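Local coordinates for protein ULam111 (Flavobacterium sp., PDB 5WUT) that probably hydrolyses internal glycosidic bonds of the beta-1,3-glucan laminarin, as a laminarinase of glycoside hydrolase family 16 with a beta-jelly-roll fold, at residues 11-16 with 21-26; 172-175 with 181-184. All coordinates share one frame; numbering follows the deposited sequence.

Contact 1. Residues 11-16 with 21-26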
loop_
_atom_site.group_PDB
_atom_site.type_symbol
_atom_site.label_atom_id
_atom_site.label_comp_id
_atom_site.label_asym_id
_atom_site.label_seq_id
_atom_site.Cartn_x
_atom_site.Cartn_y
_atom_site.Cartn_z
ATOM N N GLU A 11 -17.181 -14.605 -8.214
ATOM C CA GLU A 11 -18.453 -13.916 -8.357
ATOM C C GLU A 11 -18.216 -12.650 -9.180
ATOM O O GLU A 11 -17.575 -11.698 -8.704
ATOM C CB GLU A 11 -19.041 -13.564 -6.989
ATOM C CG GLU A 11 -20.246 -12.656 -7.062
ATOM C CD GLU A 11 -21.411 -13.283 -7.824
ATOM O OE1 GLU A 11 -21.518 -13.036 -9.046
ATOM O OE2 GLU A 11 -22.209 -14.013 -7.191
ATOM N N HIS A 12 -18.715 -12.643 -10.416
ATOM C CA HIS A 12 -18.542 -11.522 -11.344
ATOM C C HIS A 12 -19.629 -10.458 -11.188
ATOM O O HIS A 12 -19.519 -9.373 -11.751
ATOM C CB HIS A 12 -18.563 -11.997 -12.808
ATOM C CG HIS A 12 -17.500 -12.992 -13.170
ATOM N ND1 HIS A 12 -17.602 -14.340 -12.891
ATOM C CD2 HIS A 12 -16.342 -12.840 -13.856
ATOM C CE1 HIS A 12 -16.536 -14.969 -13.359
ATOM N NE2 HIS A 12 -15.757 -14.081 -13.952
ATOM N N PHE A 13 -20.699 -10.817 -10.480
ATOM C CA PHE A 13 -21.898 -9.974 -10.350
ATOM C C PHE A 13 -22.421 -9.508 -11.714
ATOM O O PHE A 13 -22.851 -8.358 -11.877
ATOM C CB PHE A 13 -21.624 -8.769 -9.429
ATOM C CG PHE A 13 -21.438 -9.146 -7.981
ATOM C CD1 PHE A 13 -22.430 -9.829 -7.287
ATOM C CD2 PHE A 13 -20.252 -8.830 -7.317
ATOM C CE1 PHE A 13 -22.263 -10.185 -5.954
ATOM C CE2 PHE A 13 -20.075 -9.176 -5.981
ATOM C CZ PHE A 13 -21.073 -9.859 -5.298
ATOM N N ASN A 14 -22.402 -10.418 -12.683
ATOM C CA ASN A 14 -22.804 -10.090 -14.050
ATOM C C ASN A 14 -24.243 -10.478 -14.366
ATOM O O ASN A 14 -24.745 -10.160 -15.443
ATOM C CB ASN A 14 -21.875 -10.773 -15.061
ATOM C CG ASN A 14 -20.608 -9.986 -15.320
ATOM O OD1 ASN A 14 -20.572 -8.763 -15.163
ATOM N ND2 ASN A 14 -19.548 -10.692 -15.725
ATOM N N GLY A 15 -24.902 -11.175 -13.448
ATOM C CA GLY A 15 -26.276 -11.594 -13.670
ATOM C C GLY A 15 -27.281 -10.448 -13.634
ATOM O O GLY A 15 -26.925 -9.317 -13.298
ATOM N N LYS A 16 -28.543 -10.723 -13.968
ATOM C CA LYS A 16 -29.575 -9.705 -13.801
ATOM C C LYS A 16 -30.007 -9.610 -12.350
ATOM O O LYS A 16 -30.561 -8.601 -11.928
ATOM C CB LYS A 16 -30.821 -9.980 -14.649
ATOM C CG LYS A 16 -30.616 -10.216 -16.126
ATOM C CD LYS A 16 -31.884 -9.756 -16.850
ATOM C CE LYS A 16 -32.021 -10.365 -18.228
ATOM N NZ LYS A 16 -31.338 -11.675 -18.339
ATOM N N LYS A 21 -28.375 -19.184 -5.260
ATOM C CA LYS A 21 -27.755 -20.482 -5.062
ATOM C C LYS A 21 -26.410 -20.305 -4.366
ATOM O O LYS A 21 -25.900 -21.230 -3.734
ATOM C CB LYS A 21 -27.572 -21.216 -6.387
ATOM C CG LYS A 21 -28.872 -21.560 -7.077
ATOM C CD LYS A 21 -29.725 -22.469 -6.215
ATOM C CE LYS A 21 -30.972 -22.926 -6.966
ATOM N NZ LYS A 21 -30.710 -23.032 -8.427
ATOM N N ASN A 22 -25.850 -19.107 -4.485
ATOM C CA ASN A 22 -24.572 -18.806 -3.836
ATOM C C ASN A 22 -24.697 -17.807 -2.688
ATOM O O ASN A 22 -23.814 -17.762 -1.829
ATOM C CB ASN A 22 -23.574 -18.287 -4.861
ATOM C CG ASN A 22 -23.135 -19.368 -5.825
ATOM O OD1 ASN A 22 -23.200 -20.556 -5.503
ATOM N ND2 ASN A 22 -22.689 -18.968 -7.001
ATOM N N TRP A 23 -25.784 -17.021 -2.663
ATOM C CA TRP A 23 -25.938 -15.942 -1.672
ATOM C C TRP A 23 -27.200 -16.060 -0.837
ATOM O O TRP A 23 -28.269 -16.429 -1.340
ATOM C CB TRP A 23 -25.943 -14.564 -2.348
ATOM C CG TRP A 23 -24.617 -14.218 -2.956
ATOM C CD1 TRP A 23 -24.232 -14.410 -4.256
ATOM C CD2 TRP A 23 -23.491 -13.649 -2.284
ATOM N NE1 TRP A 23 -22.934 -13.993 -4.438
ATOM C CE2 TRP A 23 -22.456 -13.515 -3.243
ATOM C CE3 TRP A 23 -23.260 -13.228 -0.969
ATOM C CZ2 TRP A 23 -21.200 -12.993 -2.925
ATOM C CZ3 TRP A 23 -22.018 -12.693 -0.652
ATOM C CH2 TRP A 23 -21.003 -12.579 -1.627
ATOM N N ASN A 24 -27.067 -15.708 0.438
ATOM C CA ASN A 24 -28.208 -15.538 1.334
ATOM C C ASN A 24 -28.417 -14.070 1.596
ATOM O O ASN A 24 -27.455 -13.289 1.563
ATOM C CB ASN A 24 -27.973 -16.212 2.677
ATOM C CG ASN A 24 -27.489 -17.617 2.543
ATOM O OD1 ASN A 24 -28.224 -18.495 2.120
ATOM N ND2 ASN A 24 -26.231 -17.846 2.904
ATOM N N PHE A 25 -29.655 -13.688 1.895
ATOM C CA PHE A 25 -29.889 -12.387 2.521
ATOM C C PHE A 25 -29.965 -12.540 4.030
ATOM O O PHE A 25 -30.599 -13.469 4.546
ATOM C CB PHE A 25 -31.187 -11.738 2.026
ATOM C CG PHE A 25 -31.160 -11.351 0.588
ATOM C CD1 PHE A 25 -30.673 -10.111 0.195
ATOM C CD2 PHE A 25 -31.627 -12.223 -0.380
ATOM C CE1 PHE A 25 -30.654 -9.748 -1.131
ATOM C CE2 PHE A 25 -31.613 -11.862 -1.716
ATOM C CZ PHE A 25 -31.126 -10.629 -2.095
ATOM N N GLU A 26 -29.346 -11.613 4.747
ATOM C CA GLU A 26 -29.659 -11.467 6.160
ATOM C C GLU A 26 -30.530 -10.217 6.252
ATOM O O GLU A 26 -30.241 -9.199 5.618
ATOM C CB GLU A 26 -28.373 -11.404 7.001
ATOM C CG GLU A 26 -27.652 -12.769 6.984
ATOM C CD GLU A 26 -26.514 -12.916 7.983
ATOM O OE1 GLU A 26 -26.027 -14.057 8.173
ATOM O OE2 GLU A 26 -26.089 -11.905 8.565
HETATM O O HOH W 1 -22.446 -16.472 -8.309
#
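Glu11 and Trp23 meet through one hydrogen bond: the indole NE1 of Trp23 donates to Glu11 OE2 at 2.8 Å, with an N-H...O angle of 155°. The acceptor lies in the ring plane of Trp23, while the donor reaches OE2 on its anti side, 21° out of the carboxylate plane. Glu11 CG stands anti to the backbone N (chi1 171°), over the centre of the Phe13 ring and 3.3 Å above its plane; the bend at chi2 then turns the carboxylate toward Trp23 and the Phe13 amide. Glu11 OE1 accepts a hydrogen bond from Phe13 N at 2.8 Å. The tight side is apolar: Phe13 CZ touches Trp23 CZ2 at 3.9 Å, the two rings slid apart with little overlap, and Leu18 and Ile204 close round them. Trp23 also packs on Ile72 and Thr74 of strand 66-80, pinning the N-terminal loop onto jelly-roll strands. The looser side is wet, where a water donates to Glu11 OE2 at 2.7 Å and accepts from Asn22 ND2 at 2.8 Å. An alanine at Glu11 is likely to leave the indole N-H and the Phe13 amide without these acceptors. One carboxylate thus ties the loop that follows strand 7-11 to Trp23.

Contact 2. Residues 172-175 with 181-184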
loop_
_atom_site.group_PDB
_atom_site.type_symbol
_atom_site.label_atom_id
_atom_site.label_comp_id
_atom_site.label_asym_id
_atom_site.label_seq_id
_atom_site.Cartn_x
_atom_site.Cartn_y
_atom_site.Cartn_z
ATOM N N MET A 172 -1.973 -14.942 7.972
ATOM C CA MET A 172 -2.975 -14.164 7.270
ATOM C C MET A 172 -2.355 -12.845 6.832
ATOM O O MET A 172 -2.037 -12.005 7.682
ATOM C CB MET A 172 -4.178 -13.909 8.180
ATOM C CG MET A 172 -5.430 -13.432 7.465
ATOM S SD MET A 172 -6.311 -14.806 6.694
ATOM C CE MET A 172 -6.918 -15.693 8.122
ATOM N N ASP A 173 -2.174 -12.672 5.525
ATOM C CA ASP A 173 -1.651 -11.423 4.956
ATOM C C ASP A 173 -2.798 -10.607 4.375
ATOM O O ASP A 173 -3.672 -11.170 3.702
ATOM C CB ASP A 173 -0.647 -11.685 3.831
ATOM C CG ASP A 173 0.705 -12.188 4.309
ATOM O OD1 ASP A 173 1.351 -12.909 3.524
ATOM O OD2 ASP A 173 1.156 -11.858 5.416
ATOM N N PHE A 174 -2.790 -9.294 4.596
ATOM C CA PHE A 174 -3.823 -8.416 4.060
ATOM C C PHE A 174 -3.218 -7.427 3.069
ATOM O O PHE A 174 -2.165 -6.842 3.358
ATOM C CB PHE A 174 -4.514 -7.633 5.187
ATOM C CG PHE A 174 -5.283 -8.489 6.175
ATOM C CD1 PHE A 174 -4.616 -9.238 7.140
ATOM C CD2 PHE A 174 -6.680 -8.483 6.182
ATOM C CE1 PHE A 174 -5.336 -10.008 8.073
ATOM C CE2 PHE A 174 -7.394 -9.236 7.102
ATOM C CZ PHE A 174 -6.725 -10.003 8.044
ATOM N N PHE A 175 -3.873 -7.239 1.923
ATOM C CA PHE A 175 -3.376 -6.364 0.859
ATOM C C PHE A 175 -4.404 -5.341 0.428
ATOM O O PHE A 175 -5.582 -5.658 0.265
ATOM C CB PHE A 175 -2.958 -7.173 -0.383
ATOM C CG PHE A 175 -1.987 -8.281 -0.111
ATOM C CD1 PHE A 175 -2.422 -9.504 0.383
ATOM C CD2 PHE A 175 -0.639 -8.128 -0.406
ATOM C CE1 PHE A 175 -1.529 -10.521 0.627
ATOM C CE2 PHE A 175 0.259 -9.145 -0.186
ATOM C CZ PHE A 175 -0.181 -10.355 0.338
ATOM N N VAL A 181 -0.319 -4.745 3.781
ATOM C CA VAL A 181 -0.492 -3.721 4.819
ATOM C C VAL A 181 -0.504 -4.273 6.241
ATOM O O VAL A 181 -0.304 -3.515 7.195
ATOM C CB VAL A 181 -1.780 -2.908 4.608
ATOM C CG1 VAL A 181 -1.710 -2.172 3.287
ATOM C CG2 VAL A 181 -3.028 -3.809 4.679
ATOM N N TYR A 182 -0.733 -5.577 6.390
ATOM C CA TYR A 182 -0.888 -6.173 7.716
ATOM C C TYR A 182 -0.703 -7.684 7.637
ATOM O O TYR A 182 -1.184 -8.327 6.698
ATOM C CB TYR A 182 -2.270 -5.834 8.311
ATOM C CG TYR A 182 -2.587 -6.496 9.637
ATOM C CD1 TYR A 182 -1.720 -6.390 10.727
ATOM C CD2 TYR A 182 -3.774 -7.197 9.810
ATOM C CE1 TYR A 182 -2.011 -7.010 11.938
ATOM C CE2 TYR A 182 -4.079 -7.801 11.023
ATOM C CZ TYR A 182 -3.199 -7.701 12.076
ATOM O OH TYR A 182 -3.507 -8.333 13.265
ATOM N N THR A 183 -0.014 -8.242 8.628
ATOM C CA THR A 183 0.190 -9.680 8.712
ATOM C C THR A 183 -0.125 -10.178 10.120
ATOM O O THR A 183 0.324 -9.597 11.108
ATOM C CB THR A 183 1.640 -10.073 8.356
ATOM O OG1 THR A 183 1.919 -9.722 6.996
ATOM C CG2 THR A 183 1.845 -11.565 8.550
ATOM N N PHE A 184 -0.913 -11.242 10.210
ATOM C CA PHE A 184 -1.167 -11.900 11.487
ATOM C C PHE A 184 -0.601 -13.305 11.377
ATOM O O PHE A 184 -1.002 -14.090 10.509
ATOM C CB PHE A 184 -2.671 -11.910 11.817
ATOM C CG PHE A 184 -3.018 -12.575 13.128
ATOM C CD1 PHE A 184 -2.502 -12.099 14.322
ATOM C CD2 PHE A 184 -3.898 -13.652 13.160
ATOM C CE1 PHE A 184 -2.830 -12.705 15.533
ATOM C CE2 PHE A 184 -4.237 -14.262 14.361
ATOM C CZ PHE A 184 -3.704 -13.783 15.551
#
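Asp173 OD2 accepts the hydroxyl hydrogen of Thr183 OG1 at 2.8 Å, on the anti side of the carboxylate and 31° out of its plane. The two side chains run alongside each other from a non-hydrogen-bonded pair, and Thr183 OG1 is turned to the acid because it stands anti to its own carbonyl carbon (chi1 -63°). The other oxygen, OD1, forms a salt bridge with Lys171 and a long, weak ion pair with Arg152 of the second subunit, so the carboxylate is probably kept ionised. On the backbone, Met172 N gives its hydrogen to Phe184 O at 2.8 Å and Phe184 N returns one to Met172 O at 2.9 Å. Such reciprocal bonds mark a hydrogen-bonded antiparallel pair; strands 172-176 and 179-184, adjacent in the chain, form a beta hairpin of the jelly roll. Its register is interrupted by a classic beta bulge, in which Val181 and Tyr182 both face Phe174: Val181 N donates to Phe174 O, and Phe174 N to Tyr182 O, each at 2.8 Å. On the face of the sheet opposite to Asp173 and Thr183, the Phe174 and Tyr182 rings lie side by side with planes at 33°, Phe174 CD1 3.5 Å from Tyr182 CD2. Both rings pack on Thr134 and Leu136 of strand 131-137, while Val181 rests against Ile179 of the second subunit.

In the fold
Contact 1 and contact 2 lie about 27 Å apart between centres, with nearest atoms about 16 Å apart, and they share no strand. Contact 1 is buried and joins the loop after strand 7-11 to the residue just before strand 24-25 almost wholly through side chains, its segments covering 124 Å² in all. Contact 2, partly buried, covers 358 Å² and is carried mainly by the backbone ladder of a hairpin whose strand 172-176 also pairs with strand 161-167. Their chemistry differs accordingly: a side-chain acceptor beside a buried aromatic pair in contact 1, against a backbone ladder with a charged edge at the subunit boundary in contact 2.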